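PDB 6TFX: ABC transporter substrate-binding protein from Rhizobium radiobacter, which binds mannopinic acid in the periplasm as the solute-binding component of an ABC transporter, probably delivering it for import. Local coordinates for residues 163-175 / 183-196. Sequence-based numbering, arbitrary orientation.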
loop_
_atom_site.group_PDB
_atom_site.type_symbol
_atom_site.label_atom_id
_atom_site.label_comp_id
_atom_site.label_asym_id
_atom_site.label_seq_id
_atom_site.Cartn_x
_atom_site.Cartn_y
_atom_site.Cartn_z
ATOM N N ARG A 163 -11.510 -4.422 17.318
ATOM C CA ARG A 163 -11.278 -5.561 18.223
ATOM C C ARG A 163 -10.899 -6.755 17.337
ATOM O O ARG A 163 -11.677 -7.715 17.222
ATOM C CB ARG A 163 -12.535 -5.852 19.047
ATOM C CG ARG A 163 -12.863 -4.751 20.058
ATOM C CD ARG A 163 -14.121 -5.065 20.854
ATOM N NE ARG A 163 -14.004 -6.310 21.616
ATOM C CZ ARG A 163 -14.947 -7.247 21.671
ATOM N NH1 ARG A 163 -16.097 -7.086 21.024
ATOM N NH2 ARG A 163 -14.754 -8.347 22.383
ATOM N N PRO A 164 -9.749 -6.671 16.625
ATOM C CA PRO A 164 -9.409 -7.725 15.659
ATOM C C PRO A 164 -8.971 -9.019 16.315
ATOM O O PRO A 164 -8.474 -9.013 17.453
ATOM C CB PRO A 164 -8.248 -7.112 14.872
ATOM C CG PRO A 164 -7.568 -6.217 15.863
ATOM C CD PRO A 164 -8.715 -5.605 16.627
ATOM N N VAL A 165 -9.112 -10.124 15.567
ATOM C CA VAL A 165 -8.691 -11.444 16.031
ATOM C C VAL A 165 -8.001 -12.097 14.861
ATOM O O VAL A 165 -8.620 -12.275 13.817
ATOM C CB VAL A 165 -9.872 -12.333 16.486
ATOM C CG1 VAL A 165 -9.373 -13.718 16.919
ATOM C CG2 VAL A 165 -10.674 -11.667 17.604
ATOM N N GLY A 166 -6.727 -12.426 15.016
ATOM C CA GLY A 166 -5.984 -13.124 13.964
ATOM C C GLY A 166 -5.254 -14.335 14.515
ATOM O O GLY A 166 -5.493 -14.721 15.666
ATOM N N PHE A 167 -4.434 -14.995 13.674
ATOM C CA PHE A 167 -3.603 -16.107 14.169
ATOM C C PHE A 167 -2.113 -15.747 14.097
ATOM O O PHE A 167 -1.246 -16.600 14.334
ATOM C CB PHE A 167 -3.908 -17.464 13.493
ATOM C CG PHE A 167 -3.689 -17.533 12.010
ATOM C CD1 PHE A 167 -2.404 -17.586 11.480
ATOM C CD2 PHE A 167 -4.766 -17.632 11.142
ATOM C CE1 PHE A 167 -2.210 -17.677 10.096
ATOM C CE2 PHE A 167 -4.571 -17.742 9.768
ATOM C CZ PHE A 167 -3.294 -17.733 9.252
ATOM N N GLY A 168 -1.841 -14.479 13.820
ATOM C CA GLY A 168 -0.494 -13.920 13.732
ATOM C C GLY A 168 0.210 -13.883 15.080
ATOM O O GLY A 168 -0.371 -14.228 16.133
ATOM N N PRO A 169 1.481 -13.432 15.070
ATOM C CA PRO A 169 2.287 -13.496 16.306
ATOM C C PRO A 169 1.915 -12.510 17.400
ATOM O O PRO A 169 2.323 -12.719 18.541
ATOM C CB PRO A 169 3.725 -13.261 15.806
ATOM C CG PRO A 169 3.571 -12.532 14.478
ATOM C CD PRO A 169 2.301 -13.094 13.884
ATOM N N PHE A 170 1.191 -11.406 17.063
ATOM C CA PHE A 170 0.823 -10.418 18.082
ATOM C C PHE A 170 -0.665 -10.167 18.050
ATOM O O PHE A 170 -1.262 -10.178 16.985
ATOM C CB PHE A 170 1.609 -9.109 17.885
ATOM C CG PHE A 170 3.099 -9.339 18.026
ATOM C CD1 PHE A 170 3.696 -9.389 19.282
ATOM C CD2 PHE A 170 3.893 -9.567 16.906
ATOM C CE1 PHE A 170 5.064 -9.677 19.419
ATOM C CE2 PHE A 170 5.265 -9.829 17.043
ATOM C CZ PHE A 170 5.833 -9.911 18.296
ATOM N N GLN A 171 -1.245 -9.871 19.204
ATOM C CA GLN A 171 -2.683 -9.603 19.302
ATOM C C GLN A 171 -2.898 -8.238 19.875
ATOM O O GLN A 171 -2.086 -7.763 20.663
ATOM C CB GLN A 171 -3.379 -10.643 20.200
ATOM C CG GLN A 171 -2.804 -10.704 21.627
ATOM C CD GLN A 171 -2.738 -12.111 22.150
ATOM O OE1 GLN A 171 -3.314 -13.040 21.583
ATOM N NE2 GLN A 171 -2.007 -12.304 23.235
ATOM N N VAL A 172 -4.029 -7.621 19.539
ATOM C CA VAL A 172 -4.343 -6.312 20.079
ATOM C C VAL A 172 -4.913 -6.506 21.469
ATOM O O VAL A 172 -5.976 -7.118 21.612
ATOM C CB VAL A 172 -5.290 -5.512 19.157
ATOM C CG1 VAL A 172 -5.784 -4.230 19.834
ATOM C CG2 VAL A 172 -4.608 -5.196 17.832
ATOM N N GLU A 173 -4.190 -6.024 22.488
ATOM C CA GLU A 173 -4.678 -6.098 23.865
ATOM C C GLU A 173 -5.643 -4.930 24.129
ATOM O O GLU A 173 -6.701 -5.125 24.741
ATOM C CB GLU A 173 -3.506 -6.069 24.843
ATOM C CG GLU A 173 -3.934 -6.241 26.293
ATOM C CD GLU A 173 -2.773 -6.220 27.265
ATOM O OE1 GLU A 173 -2.242 -5.119 27.541
ATOM O OE2 GLU A 173 -2.393 -7.309 27.750
ATOM N N SER A 174 -5.264 -3.716 23.686
ATOM C CA SER A 174 -6.067 -2.506 23.859
ATOM C C SER A 174 -5.655 -1.409 22.882
ATOM O O SER A 174 -4.515 -1.396 22.385
ATOM C CB SER A 174 -5.925 -1.986 25.287
ATOM O OG SER A 174 -4.584 -1.644 25.603
ATOM N N ILE A 175 -6.590 -0.463 22.631
ATOM C CA ILE A 175 -6.326 0.714 21.817
ATOM C C ILE A 175 -6.594 1.909 22.721
ATOM O O ILE A 175 -7.626 1.941 23.399
ATOM C CB ILE A 175 -7.174 0.753 20.518
ATOM C CG1 ILE A 175 -6.869 -0.477 19.609
ATOM C CG2 ILE A 175 -6.961 2.082 19.748
ATOM C CD1 ILE A 175 -7.898 -0.719 18.463
ATOM N N LEU A 183 -0.007 -4.094 21.735
ATOM C CA LEU A 183 -0.070 -5.471 21.252
ATOM C C LEU A 183 0.721 -6.366 22.196
ATOM O O LEU A 183 1.722 -5.929 22.780
ATOM C CB LEU A 183 0.488 -5.604 19.830
ATOM C CG LEU A 183 -0.225 -4.763 18.744
ATOM C CD1 LEU A 183 0.476 -3.429 18.555
ATOM C CD2 LEU A 183 -0.282 -5.523 17.437
ATOM N N THR A 184 0.258 -7.608 22.380
ATOM C CA THR A 184 0.973 -8.544 23.228
ATOM C C THR A 184 1.271 -9.799 22.414
ATOM O O THR A 184 0.573 -10.095 21.445
ATOM C CB THR A 184 0.178 -8.867 24.500
ATOM O OG1 THR A 184 -1.076 -9.421 24.119
ATOM C CG2 THR A 184 -0.032 -7.654 25.381
ATOM N N ALA A 185 2.307 -10.539 22.814
ATOM C CA ALA A 185 2.686 -11.760 22.106
ATOM C C ALA A 185 1.563 -12.774 22.175
ATOM O O ALA A 185 0.949 -12.947 23.232
ATOM C CB ALA A 185 3.938 -12.347 22.733
ATOM N N ASN A 186 1.296 -13.444 21.045
ATOM C CA ASN A 186 0.351 -14.535 20.984
ATOM C C ASN A 186 1.145 -15.756 21.495
ATOM O O ASN A 186 1.943 -16.340 20.751
ATOM C CB ASN A 186 -0.157 -14.724 19.561
ATOM C CG ASN A 186 -0.926 -16.007 19.316
ATOM O OD1 ASN A 186 -1.266 -16.761 20.245
ATOM N ND2 ASN A 186 -1.230 -16.277 18.053
ATOM N N ALA A 187 0.940 -16.124 22.775
ATOM C CA ALA A 187 1.681 -17.234 23.411
ATOM C C ALA A 187 1.541 -18.598 22.689
ATOM O O ALA A 187 2.398 -19.478 22.858
ATOM C CB ALA A 187 1.269 -17.368 24.877
ATOM N N GLU A 188 0.479 -18.764 21.892
ATOM C CA GLU A 188 0.196 -20.004 21.181
ATOM C C GLU A 188 0.546 -19.903 19.705
ATOM O O GLU A 188 0.203 -20.821 18.964
ATOM C CB GLU A 188 -1.285 -20.399 21.327
ATOM C CG GLU A 188 -1.698 -20.744 22.751
ATOM C CD GLU A 188 -2.998 -21.519 22.839
ATOM O OE1 GLU A 188 -4.035 -21.007 22.357
ATOM O OE2 GLU A 188 -2.978 -22.644 23.388
ATOM N N TYR A 189 1.278 -18.832 19.279
ATOM C CA TYR A 189 1.633 -18.682 17.862
ATOM C C TYR A 189 2.271 -19.977 17.359
ATOM O O TYR A 189 3.143 -20.529 18.028
ATOM C CB TYR A 189 2.538 -17.465 17.636
ATOM C CG TYR A 189 2.816 -17.245 16.168
ATOM C CD1 TYR A 189 1.773 -17.055 15.258
ATOM C CD2 TYR A 189 4.119 -17.242 15.679
ATOM C CE1 TYR A 189 2.021 -16.853 13.902
ATOM C CE2 TYR A 189 4.376 -17.057 14.319
ATOM C CZ TYR A 189 3.324 -16.855 13.438
ATOM O OH TYR A 189 3.589 -16.714 12.103
ATOM N N PHE A 190 1.783 -20.503 16.228
ATOM C CA PHE A 190 2.188 -21.812 15.738
ATOM C C PHE A 190 3.697 -21.984 15.447
ATOM O O PHE A 190 4.174 -23.118 15.477
ATOM C CB PHE A 190 1.353 -22.234 14.540
ATOM C CG PHE A 190 1.649 -21.537 13.241
ATOM C CD1 PHE A 190 1.009 -20.351 12.912
ATOM C CD2 PHE A 190 2.501 -22.109 12.305
ATOM C CE1 PHE A 190 1.239 -19.733 11.676
ATOM C CE2 PHE A 190 2.732 -21.485 11.072
ATOM C CZ PHE A 190 2.102 -20.307 10.770
ATOM N N ARG A 191 4.445 -20.886 15.189
ATOM C CA ARG A 191 5.892 -21.007 14.900
ATOM C C ARG A 191 6.708 -20.895 16.173
ATOM O O ARG A 191 7.931 -21.022 16.127
ATOM C CB ARG A 191 6.363 -19.940 13.901
ATOM C CG ARG A 191 5.641 -19.968 12.566
ATOM C CD ARG A 191 6.205 -18.920 11.613
ATOM N NE ARG A 191 5.375 -18.769 10.415
ATOM C CZ ARG A 191 5.540 -19.469 9.296
ATOM N NH1 ARG A 191 6.532 -20.355 9.195
ATOM N NH2 ARG A 191 4.732 -19.278 8.266
ATOM N N GLY A 192 6.029 -20.655 17.290
ATOM C CA GLY A 192 6.663 -20.493 18.593
ATOM C C GLY A 192 6.301 -19.159 19.204
ATOM O O GLY A 192 5.995 -18.191 18.490
ATOM N N LYS A 193 6.330 -19.098 20.528
ATOM C CA LYS A 193 5.989 -17.874 21.243
ATOM C C LYS A 193 6.996 -16.741 20.894
ATOM O O LYS A 193 8.215 -16.955 20.959
ATOM C CB LYS A 193 6.001 -18.132 22.767
ATOM C CG LYS A 193 5.513 -16.942 23.591
ATOM C CD LYS A 193 5.650 -17.178 25.091
ATOM C CE LYS A 193 4.927 -16.104 25.869
ATOM N NZ LYS A 193 4.911 -16.386 27.327
ATOM N N PRO A 194 6.516 -15.533 20.542
ATOM C CA PRO A 194 7.451 -14.444 20.245
ATOM C C PRO A 194 8.446 -14.153 21.358
ATOM O O PRO A 194 8.155 -14.337 22.549
ATOM C CB PRO A 194 6.527 -13.244 20.000
ATOM C CG PRO A 194 5.281 -13.872 19.452
ATOM C CD PRO A 194 5.117 -15.111 20.276
ATOM N N LYS A 195 9.627 -13.663 20.956
ATOM C CA LYS A 195 10.675 -13.249 21.902
ATOM C C LYS A 195 10.292 -11.929 22.562
ATOM O O LYS A 195 10.689 -11.676 23.695
ATOM C CB LYS A 195 12.021 -13.128 21.187
ATOM C CG LYS A 195 12.522 -14.491 20.764
ATOM C CD LYS A 195 13.856 -14.374 20.061
ATOM C CE LYS A 195 14.264 -15.754 19.595
ATOM N NZ LYS A 195 15.640 -15.756 19.042
ATOM N N LEU A 196 9.495 -11.107 21.867
ATOM C CA LEU A 196 8.979 -9.864 22.443
ATOM C C LEU A 196 7.676 -10.201 23.168
ATOM O O LEU A 196 6.881 -10.992 22.664
ATOM C CB LEU A 196 8.669 -8.825 21.345
ATOM C CG LEU A 196 9.838 -8.334 20.495
ATOM C CD1 LEU A 196 9.320 -7.418 19.414
ATOM C CD2 LEU A 196 10.871 -7.586 21.336
HETATM O O HOH W 1 -1.201 -18.934 15.776
HETATM O O HOH W 2 -1.456 -15.262 24.245
#
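P169 lies over one face of the Y189 ring, its CB 4.0 Å from the ring centroid and 9° off the normal, a CH-pi contact. F167 O sits in the plane of the same ring at its edge, 3.2 Å from Y189 CD1. P194 CG lies over one face of the F170 ring, P194 CB comes 3.8 Å from F170 CZ, and L196 O lies at the ring edge. F170 CG stands anti to its carbonyl carbon (chi1 -62°), which carries the ring past P194.

N186 makes two hydrogen bonds across the contact. Its ND2 gives G168 O a nearly straight hydrogen bond of 2.9 Å, with the acceptor in the amide plane; Q80 is a second donor to that oxygen. The backbone N of N186 donates to P169 O from above the carbonyl plane. Locally, N186 OD1 accepts from E188 N, forming an Asx turn.

Q171 and T184 exchange two backbone hydrogen bonds. Beside them Q171 NE2 donates to T184 OG1 at 3.2 Å, with OG1 in the amide plane. V172 and L183 share the face packed on helix 26-35.

This is an antiparallel beta hairpin, 170-176 with 180-185, within the mixed sheet of a family 5 solute-binding protein, away from the opine pocket; strand 180-185 pairs on with 198-203.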